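Local coordinates for protein endo-beta-mannanase (Rhizomucor miehei, PDB 4QP0) that probably hydrolyses internal beta-1,4-mannosidic linkages in mannans, galactomannans and glucomannans as a secreted glycoside hydrolase of family 5, at residues 292-297 / 304-309; 223-228 / 240-245; 145-150 / 203-208. One frame throughout, in Å; residues are numbered along the deposited sequence.

In the fold
All three contacts, none touching another, lie in one TIM barrel: contact 1 joins barrel wall to helical layer, contact 3 lies within that layer, and contact 2 holds a loop to a short helix. Contacts 1 and 3 are largely buried and lie on opposite sides of the chain's centre, their own centres about 33 Å apart. Contact 1 ties a strand to the helix after it through aromatic rings; contact 3 packs two helices side by side through aliphatic groups and one tyrosine edge. Contact 2, partly buried, uses a salt bridge and an amide-carboxylate bond beside a phenylalanine pair. Strand 289-294 links contacts 1 and 2, and helix 192-209 links contacts 2 and 3.

Contact 1: residues 292-297 / 304-309; sequences EEYGLS and AQYPVW
Tyr294 turns the edge of its ring to the face of Tyr306 in a T-shaped pair: the centroids are 5.2 Å apart, the planes stand 70° from each other, and Tyr294 CE1 lies over the centre of the Tyr306 ring. The bond from CA to CB of Tyr294 points toward the helix, and CG sits between backbone N and carbonyl carbon (chi1 63°). The same ring also slides past Trp309 in the opposite direction, with Tyr294 CD1 in the indole plane and 3.6 Å from Trp309 CE3. Leu296 approaches Trp309 tip to tip; its CG and CD2 each lie 3.6 Å from Trp309 CH2. The other branch, Leu296 CD1, turns to Gln305 and meets its CB at 3.6 Å, while Gln305 CB itself lies over the rim of one indole face. Tyr306 runs alongside Leu296 in the reverse sense, bringing its hydroxyl to the backbone beyond the strand. There Leu296 N donates to Tyr306 OH at 3.2 Å, a bond bent to 136°. The hydroxyl of Tyr294 is engaged by Gln310 and Asp321, and Leu257 of strand 253-257 touches both Tyr294 and Trp309. These side chains join strand 289-294 and its C-terminal loop to helix 299-315, within a beta-alpha-beta unit of the TIM barrel that family 5 glycoside hydrolases share.

Contact 2: residues 223-228 / 240-245; sequences FNRKGE and DFDAIL
Asn224 and Asp240 both hold CG anti to their backbone N (chi1 175° and -169°), and their side chains meet where the two segments come closest. The amide plane stands almost perpendicular to the carboxylate plane. Asn224 ND2 donates within its own plane and comes down on Asp240 OD2 from above the carboxylate, 3.1 Å away in a nearly straight bond (171°). The other oxygen, Asp240 OD1, accepts from Ala243 N at 3.0 Å, from the opposite face of the carboxylate. Asp240 is the N-cap of helix 241-245, so one carboxylate caps the helix with one oxygen and holds the loop with the other.

The chain of Arg225 is bent at chi2 and chi3, and its guanidinium lies over the rim of one Phe223 face, Arg225 CZ being 3.7 Å above the ring plane. From there Arg225 NH1 forms a salt bridge at 3.2 Å to Asp242 OD2, which uses its syn lone pair, with guanidinium and carboxylate nearly coplanar. Two acids at the N-terminal end of a helix would be expected to suit its dipole.

Next to the polar groups, Phe223 and Phe241 lie side by side and point the same way. Phe223 CE1 comes within 3.6 Å of Phe241 CD2, the rings being oblique. His278 of helix 270-284 stacks on Phe223 and meets Phe241 edge-to-face. Thr192 of helix 192-209 touches both Asn224 and Asp240, and Val289 of strand 289-294 packs against Phe241, so the contact meets both flanking helices and reaches that barrel strand through Phe241.

Contact 3: residues 145-150 / 203-208; sequences YISHVL and SEYIKS
Ile146 presses its CG2 methyl into the notch between Tyr205 and Ile206, two consecutive residues of the facing helix. The methyl lies 3.8 Å from Ile206 CG1 and 3.9 Å from Tyr205 CE2. Tyr205 CG is anti to the backbone N (chi1 -178°). The side chain slides past Ile146 in the opposite direction, and the methyl lies at the edge of the ring, near its plane. The end of the ring continues to the neighbouring residue, where Tyr205 OH rests 3.4 Å from Ser147 CB. Ile206 is the bump on the other side: it stands between Ile146 and Leu150, one helical turn apart, and crosses each at about a right angle. Its CG1 meets the first, and Ile206 CG2 lies 4.0 Å from Leu150 CD1, the methyl that also reaches the backbone oxygen of Ile206.

Helices 136-151 and 192-209 are successive members of the helical shell of the TIM barrel, on either side in sequence of strand 167-171. Their segments run in roughly the same direction at 34° to one another, and the axes of the two segments approach to 10.3 Å.

On the barrel side, Trp170 of strand 167-171 packs against both Leu150 and Ile206, so the aliphatic groups are covered from the sheet. Val215 of strand 214-216 also touches Ile206. At the more exposed margin, Ser208 OG donates to Tyr205 O at 2.9 Å, tilted from the carbonyl plane.

Contact 1: residues 292-297 / 304-309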
# COMPACT_ATOMS: atom_id res chain seq x y z
N GLU A 292 -4.92 -4.36 -3.62
CA GLU A 292 -3.78 -4.57 -2.75
C GLU A 292 -4.18 -4.74 -1.29
O GLU A 292 -3.35 -5.14 -0.47
CB GLU A 292 -2.78 -3.43 -2.90
CG GLU A 292 -3.38 -2.07 -2.59
CD GLU A 292 -2.30 -1.04 -2.38
OE1 GLU A 292 -1.13 -1.41 -2.59
OE2 GLU A 292 -2.62 0.11 -2.01
N GLU A 293 -5.43 -4.41 -0.98
CA GLU A 293 -6.03 -4.72 0.31
C GLU A 293 -7.41 -5.29 0.10
O GLU A 293 -8.22 -4.72 -0.64
CB GLU A 293 -6.15 -3.48 1.20
CG GLU A 293 -4.95 -3.21 2.09
CD GLU A 293 -5.20 -2.10 3.11
OE1 GLU A 293 -6.20 -2.16 3.86
OE2 GLU A 293 -4.37 -1.16 3.17
N TYR A 294 -7.68 -6.43 0.72
CA TYR A 294 -9.05 -6.89 0.90
C TYR A 294 -9.17 -7.69 2.18
O TYR A 294 -8.20 -8.30 2.63
CB TYR A 294 -9.60 -7.63 -0.32
CG TYR A 294 -8.92 -8.91 -0.69
CD1 TYR A 294 -9.42 -10.14 -0.27
CD2 TYR A 294 -7.80 -8.90 -1.51
CE1 TYR A 294 -8.81 -11.33 -0.63
CE2 TYR A 294 -7.17 -10.08 -1.88
CZ TYR A 294 -7.68 -11.29 -1.44
OH TYR A 294 -7.06 -12.46 -1.80
N GLY A 295 -10.35 -7.64 2.78
CA GLY A 295 -10.55 -8.33 4.03
C GLY A 295 -11.99 -8.50 4.44
O GLY A 295 -12.86 -7.71 4.06
N LEU A 296 -12.24 -9.56 5.21
CA LEU A 296 -13.50 -9.78 5.88
C LEU A 296 -13.23 -10.14 7.34
O LEU A 296 -12.24 -10.82 7.64
CB LEU A 296 -14.33 -10.85 5.17
CG LEU A 296 -14.86 -10.43 3.79
CD1 LEU A 296 -15.47 -11.61 3.05
CD2 LEU A 296 -15.85 -9.27 3.91
N SER A 297 -14.10 -9.66 8.23
CA SER A 297 -13.91 -9.72 9.69
C SER A 297 -13.91 -11.11 10.31
O SER A 297 -13.43 -11.29 11.43
CB SER A 297 -14.97 -8.88 10.41
OG SER A 297 -14.95 -7.53 9.98
N ALA A 304 -16.47 -17.92 2.79
CA ALA A 304 -17.64 -17.68 1.95
C ALA A 304 -17.34 -16.84 0.71
O ALA A 304 -17.76 -17.19 -0.40
CB ALA A 304 -18.74 -17.01 2.76
N GLN A 305 -16.62 -15.74 0.90
CA GLN A 305 -16.50 -14.72 -0.16
C GLN A 305 -15.13 -14.61 -0.86
O GLN A 305 -15.07 -14.24 -2.03
CB GLN A 305 -16.97 -13.36 0.34
CG GLN A 305 -18.39 -13.34 0.91
CD GLN A 305 -19.49 -13.65 -0.11
OE1 GLN A 305 -20.61 -13.98 0.27
NE2 GLN A 305 -19.17 -13.53 -1.40
N TYR A 306 -14.06 -14.94 -0.15
CA TYR A 306 -12.72 -14.97 -0.76
C TYR A 306 -12.66 -15.81 -2.05
O TYR A 306 -12.19 -15.32 -3.07
CB TYR A 306 -11.66 -15.40 0.25
CG TYR A 306 -11.21 -14.33 1.23
CD1 TYR A 306 -9.98 -14.41 1.87
CD2 TYR A 306 -12.02 -13.22 1.50
CE1 TYR A 306 -9.56 -13.43 2.76
CE2 TYR A 306 -11.60 -12.24 2.38
CZ TYR A 306 -10.38 -12.35 3.01
OH TYR A 306 -9.98 -11.36 3.89
N PRO A 307 -13.16 -17.08 -2.04
CA PRO A 307 -13.14 -17.84 -3.29
C PRO A 307 -13.90 -17.15 -4.42
O PRO A 307 -13.49 -17.22 -5.58
CB PRO A 307 -13.81 -19.17 -2.92
CG PRO A 307 -13.55 -19.31 -1.46
CD PRO A 307 -13.62 -17.91 -0.91
N VAL A 308 -15.00 -16.48 -4.07
CA VAL A 308 -15.79 -15.74 -5.04
C VAL A 308 -14.98 -14.57 -5.60
O VAL A 308 -14.86 -14.43 -6.82
CB VAL A 308 -17.12 -15.23 -4.42
CG1 VAL A 308 -17.98 -14.53 -5.47
CG2 VAL A 308 -17.89 -16.38 -3.79
N TRP A 309 -14.40 -13.77 -4.70
CA TRP A 309 -13.63 -12.58 -5.08
C TRP A 309 -12.41 -12.94 -5.87
O TRP A 309 -12.04 -12.24 -6.81
CB TRP A 309 -13.18 -11.79 -3.86
CG TRP A 309 -14.26 -11.18 -3.01
CD1 TRP A 309 -15.64 -11.15 -3.23
CD2 TRP A 309 -14.07 -10.43 -1.76
NE1 TRP A 309 -16.29 -10.47 -2.23
CE2 TRP A 309 -15.41 -10.01 -1.32
CE3 TRP A 309 -12.96 -10.07 -0.99
CZ2 TRP A 309 -15.60 -9.28 -0.16
CZ3 TRP A 309 -13.17 -9.34 0.18
CH2 TRP A 309 -14.45 -8.94 0.58

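Contact 2: residues 223-228 / 240-245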
# COMPACT_ATOMS: atom_id res chain seq x y z
N PHE A 223 -13.54 6.10 -7.18
CA PHE A 223 -13.76 6.78 -8.47
C PHE A 223 -14.34 8.17 -8.29
O PHE A 223 -14.86 8.51 -7.23
CB PHE A 223 -14.72 5.99 -9.34
CG PHE A 223 -14.18 4.68 -9.82
CD1 PHE A 223 -13.23 4.64 -10.83
CD2 PHE A 223 -14.63 3.49 -9.26
CE1 PHE A 223 -12.73 3.43 -11.28
CE2 PHE A 223 -14.13 2.28 -9.70
CZ PHE A 223 -13.19 2.25 -10.71
N ASN A 224 -14.28 8.96 -9.36
CA ASN A 224 -14.95 10.24 -9.41
C ASN A 224 -15.84 10.30 -10.65
O ASN A 224 -15.68 11.16 -11.52
CB ASN A 224 -13.94 11.40 -9.38
CG ASN A 224 -14.59 12.75 -9.56
OD1 ASN A 224 -15.72 12.99 -9.13
ND2 ASN A 224 -13.88 13.65 -10.22
N ARG A 225 -16.78 9.36 -10.72
CA ARG A 225 -17.70 9.30 -11.84
C ARG A 225 -19.03 10.01 -11.53
O ARG A 225 -19.80 9.57 -10.66
CB ARG A 225 -17.91 7.85 -12.29
CG ARG A 225 -16.93 7.39 -13.37
CD ARG A 225 -15.85 6.45 -12.84
NE ARG A 225 -16.22 5.05 -13.00
CZ ARG A 225 -15.53 4.14 -13.69
NH1 ARG A 225 -14.41 4.46 -14.31
NH2 ARG A 225 -15.98 2.89 -13.75
N LYS A 226 -19.27 11.11 -12.24
CA LYS A 226 -20.41 12.00 -12.01
C LYS A 226 -21.73 11.26 -11.91
O LYS A 226 -22.07 10.45 -12.78
CB LYS A 226 -20.49 13.05 -13.13
N GLY A 227 -22.46 11.53 -10.83
CA GLY A 227 -23.82 11.03 -10.68
C GLY A 227 -23.95 9.53 -10.57
O GLY A 227 -24.92 8.94 -11.05
N GLU A 228 -22.96 8.89 -9.95
CA GLU A 228 -23.13 7.50 -9.56
C GLU A 228 -23.55 7.45 -8.09
O GLU A 228 -23.45 8.46 -7.37
CB GLU A 228 -21.89 6.67 -9.89
CG GLU A 228 -21.90 6.19 -11.34
CD GLU A 228 -20.61 5.52 -11.80
OE1 GLU A 228 -19.72 5.25 -10.96
OE2 GLU A 228 -20.48 5.26 -13.02
N ASP A 240 -9.93 10.34 -7.23
CA ASP A 240 -10.32 10.17 -8.62
C ASP A 240 -9.43 9.12 -9.24
O ASP A 240 -8.44 9.44 -9.88
CB ASP A 240 -10.17 11.51 -9.36
CG ASP A 240 -10.79 11.50 -10.76
OD1 ASP A 240 -10.93 10.42 -11.38
OD2 ASP A 240 -11.13 12.60 -11.24
N PHE A 241 -9.80 7.85 -9.03
CA PHE A 241 -9.02 6.72 -9.56
C PHE A 241 -8.67 6.91 -11.03
O PHE A 241 -7.53 6.67 -11.42
CB PHE A 241 -9.78 5.41 -9.37
CG PHE A 241 -9.00 4.18 -9.78
CD1 PHE A 241 -8.13 3.56 -8.90
CD2 PHE A 241 -9.18 3.62 -11.04
CE1 PHE A 241 -7.43 2.42 -9.27
CE2 PHE A 241 -8.49 2.46 -11.42
CZ PHE A 241 -7.61 1.86 -10.53
N ASP A 242 -9.64 7.33 -11.83
CA ASP A 242 -9.42 7.58 -13.26
C ASP A 242 -8.31 8.60 -13.52
O ASP A 242 -7.40 8.36 -14.33
CB ASP A 242 -10.72 8.03 -13.95
CG ASP A 242 -11.77 6.91 -14.00
OD1 ASP A 242 -11.40 5.73 -14.19
OD2 ASP A 242 -12.97 7.23 -13.83
N ALA A 243 -8.36 9.74 -12.83
CA ALA A 243 -7.36 10.78 -13.04
C ALA A 243 -5.98 10.35 -12.54
O ALA A 243 -4.96 10.81 -13.07
CB ALA A 243 -7.79 12.10 -12.39
N ILE A 244 -5.95 9.47 -11.54
CA ILE A 244 -4.69 8.97 -10.99
C ILE A 244 -4.03 8.02 -11.99
O ILE A 244 -2.88 8.22 -12.38
CB ILE A 244 -4.89 8.28 -9.62
CG1 ILE A 244 -5.19 9.32 -8.54
CG2 ILE A 244 -3.67 7.45 -9.24
CD1 ILE A 244 -5.89 8.75 -7.32
N LEU A 245 -4.77 6.99 -12.41
CA LEU A 245 -4.27 6.03 -13.38
C LEU A 245 -3.90 6.67 -14.74
O LEU A 245 -3.13 6.11 -15.51
CB LEU A 245 -5.31 4.92 -13.58
CG LEU A 245 -4.81 3.58 -14.10
CD1 LEU A 245 -3.81 2.97 -13.13
CD2 LEU A 245 -5.97 2.62 -14.35

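Contact 3: residues 145-150 / 203-208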
# COMPACT_ATOMS: atom_id res chain seq x y z
N TYR A 145 11.99 13.47 3.12
CA TYR A 145 11.87 12.12 3.66
C TYR A 145 11.98 11.09 2.54
O TYR A 145 12.73 10.11 2.66
CB TYR A 145 10.56 11.94 4.43
CG TYR A 145 10.36 10.54 5.00
CD1 TYR A 145 11.12 10.09 6.08
CD2 TYR A 145 9.42 9.67 4.44
CE1 TYR A 145 10.93 8.82 6.61
CE2 TYR A 145 9.24 8.39 4.96
CZ TYR A 145 9.99 7.97 6.04
OH TYR A 145 9.83 6.70 6.57
N ILE A 146 11.23 11.32 1.46
CA ILE A 146 11.25 10.45 0.28
C ILE A 146 12.67 10.33 -0.25
O ILE A 146 13.16 9.22 -0.45
CB ILE A 146 10.26 10.94 -0.80
CG1 ILE A 146 8.83 10.57 -0.40
CG2 ILE A 146 10.59 10.38 -2.18
CD1 ILE A 146 7.77 11.31 -1.18
N SER A 147 13.33 11.46 -0.45
CA SER A 147 14.73 11.50 -0.88
C SER A 147 15.62 10.66 0.01
O SER A 147 16.44 9.90 -0.48
CB SER A 147 15.25 12.94 -0.90
OG SER A 147 16.67 12.97 -0.94
N HIS A 148 15.46 10.81 1.32
CA HIS A 148 16.27 10.09 2.29
C HIS A 148 16.07 8.60 2.18
O HIS A 148 17.03 7.83 2.19
CB HIS A 148 15.92 10.57 3.69
CG HIS A 148 16.85 10.06 4.76
ND1 HIS A 148 17.73 10.84 5.39
CD2 HIS A 148 17.00 8.78 5.30
CE1 HIS A 148 18.42 10.12 6.28
NE2 HIS A 148 17.97 8.86 6.22
N VAL A 149 14.81 8.18 2.07
CA VAL A 149 14.48 6.76 2.02
C VAL A 149 15.00 6.13 0.74
O VAL A 149 15.67 5.09 0.79
CB VAL A 149 12.97 6.52 2.19
CG1 VAL A 149 12.63 5.05 1.94
CG2 VAL A 149 12.52 6.93 3.58
N LEU A 150 14.73 6.77 -0.40
CA LEU A 150 15.18 6.24 -1.70
C LEU A 150 16.70 6.21 -1.84
O LEU A 150 17.25 5.32 -2.51
CB LEU A 150 14.58 7.04 -2.87
CG LEU A 150 13.08 7.32 -3.01
CD1 LEU A 150 12.76 7.77 -4.42
CD2 LEU A 150 12.22 6.13 -2.64
N SER A 203 4.54 11.85 -7.06
CA SER A 203 4.96 10.71 -7.88
C SER A 203 6.03 11.12 -8.88
O SER A 203 6.95 10.35 -9.15
CB SER A 203 3.77 10.02 -8.57
OG SER A 203 3.10 10.89 -9.47
N GLU A 204 5.93 12.33 -9.42
CA GLU A 204 6.99 12.88 -10.26
C GLU A 204 8.28 13.08 -9.48
O GLU A 204 9.36 12.77 -9.97
CB GLU A 204 6.55 14.16 -10.98
CG GLU A 204 5.74 13.90 -12.24
CD GLU A 204 5.03 15.14 -12.79
OE1 GLU A 204 5.21 16.25 -12.23
OE2 GLU A 204 4.28 14.99 -13.79
N TYR A 205 8.17 13.57 -8.24
CA TYR A 205 9.35 13.72 -7.39
C TYR A 205 10.04 12.38 -7.13
O TYR A 205 11.26 12.30 -7.19
CB TYR A 205 9.02 14.43 -6.08
CG TYR A 205 10.24 14.65 -5.19
CD1 TYR A 205 11.19 15.62 -5.50
CD2 TYR A 205 10.44 13.87 -4.05
CE1 TYR A 205 12.31 15.82 -4.70
CE2 TYR A 205 11.55 14.05 -3.24
CZ TYR A 205 12.48 15.03 -3.56
OH TYR A 205 13.58 15.21 -2.76
N ILE A 206 9.25 11.33 -6.86
CA ILE A 206 9.80 9.98 -6.74
C ILE A 206 10.48 9.57 -8.05
O ILE A 206 11.61 9.08 -8.02
CB ILE A 206 8.73 8.93 -6.32
CG1 ILE A 206 8.24 9.21 -4.90
CG2 ILE A 206 9.28 7.50 -6.41
CD1 ILE A 206 7.03 8.40 -4.49
N LYS A 207 9.83 9.80 -9.18
CA LYS A 207 10.40 9.42 -10.47
C LYS A 207 11.73 10.11 -10.82
O LYS A 207 12.59 9.50 -11.47
CB LYS A 207 9.38 9.61 -11.60
CG LYS A 207 8.28 8.56 -11.63
CD LYS A 207 8.79 7.18 -12.02
CE LYS A 207 7.64 6.21 -12.18
NZ LYS A 207 8.04 4.97 -12.90
N SER A 208 11.91 11.36 -10.37
CA SER A 208 13.15 12.11 -10.64
C SER A 208 14.36 11.55 -9.89
O SER A 208 15.47 11.58 -10.42
CB SER A 208 12.96 13.62 -10.37
OG SER A 208 12.92 13.91 -8.98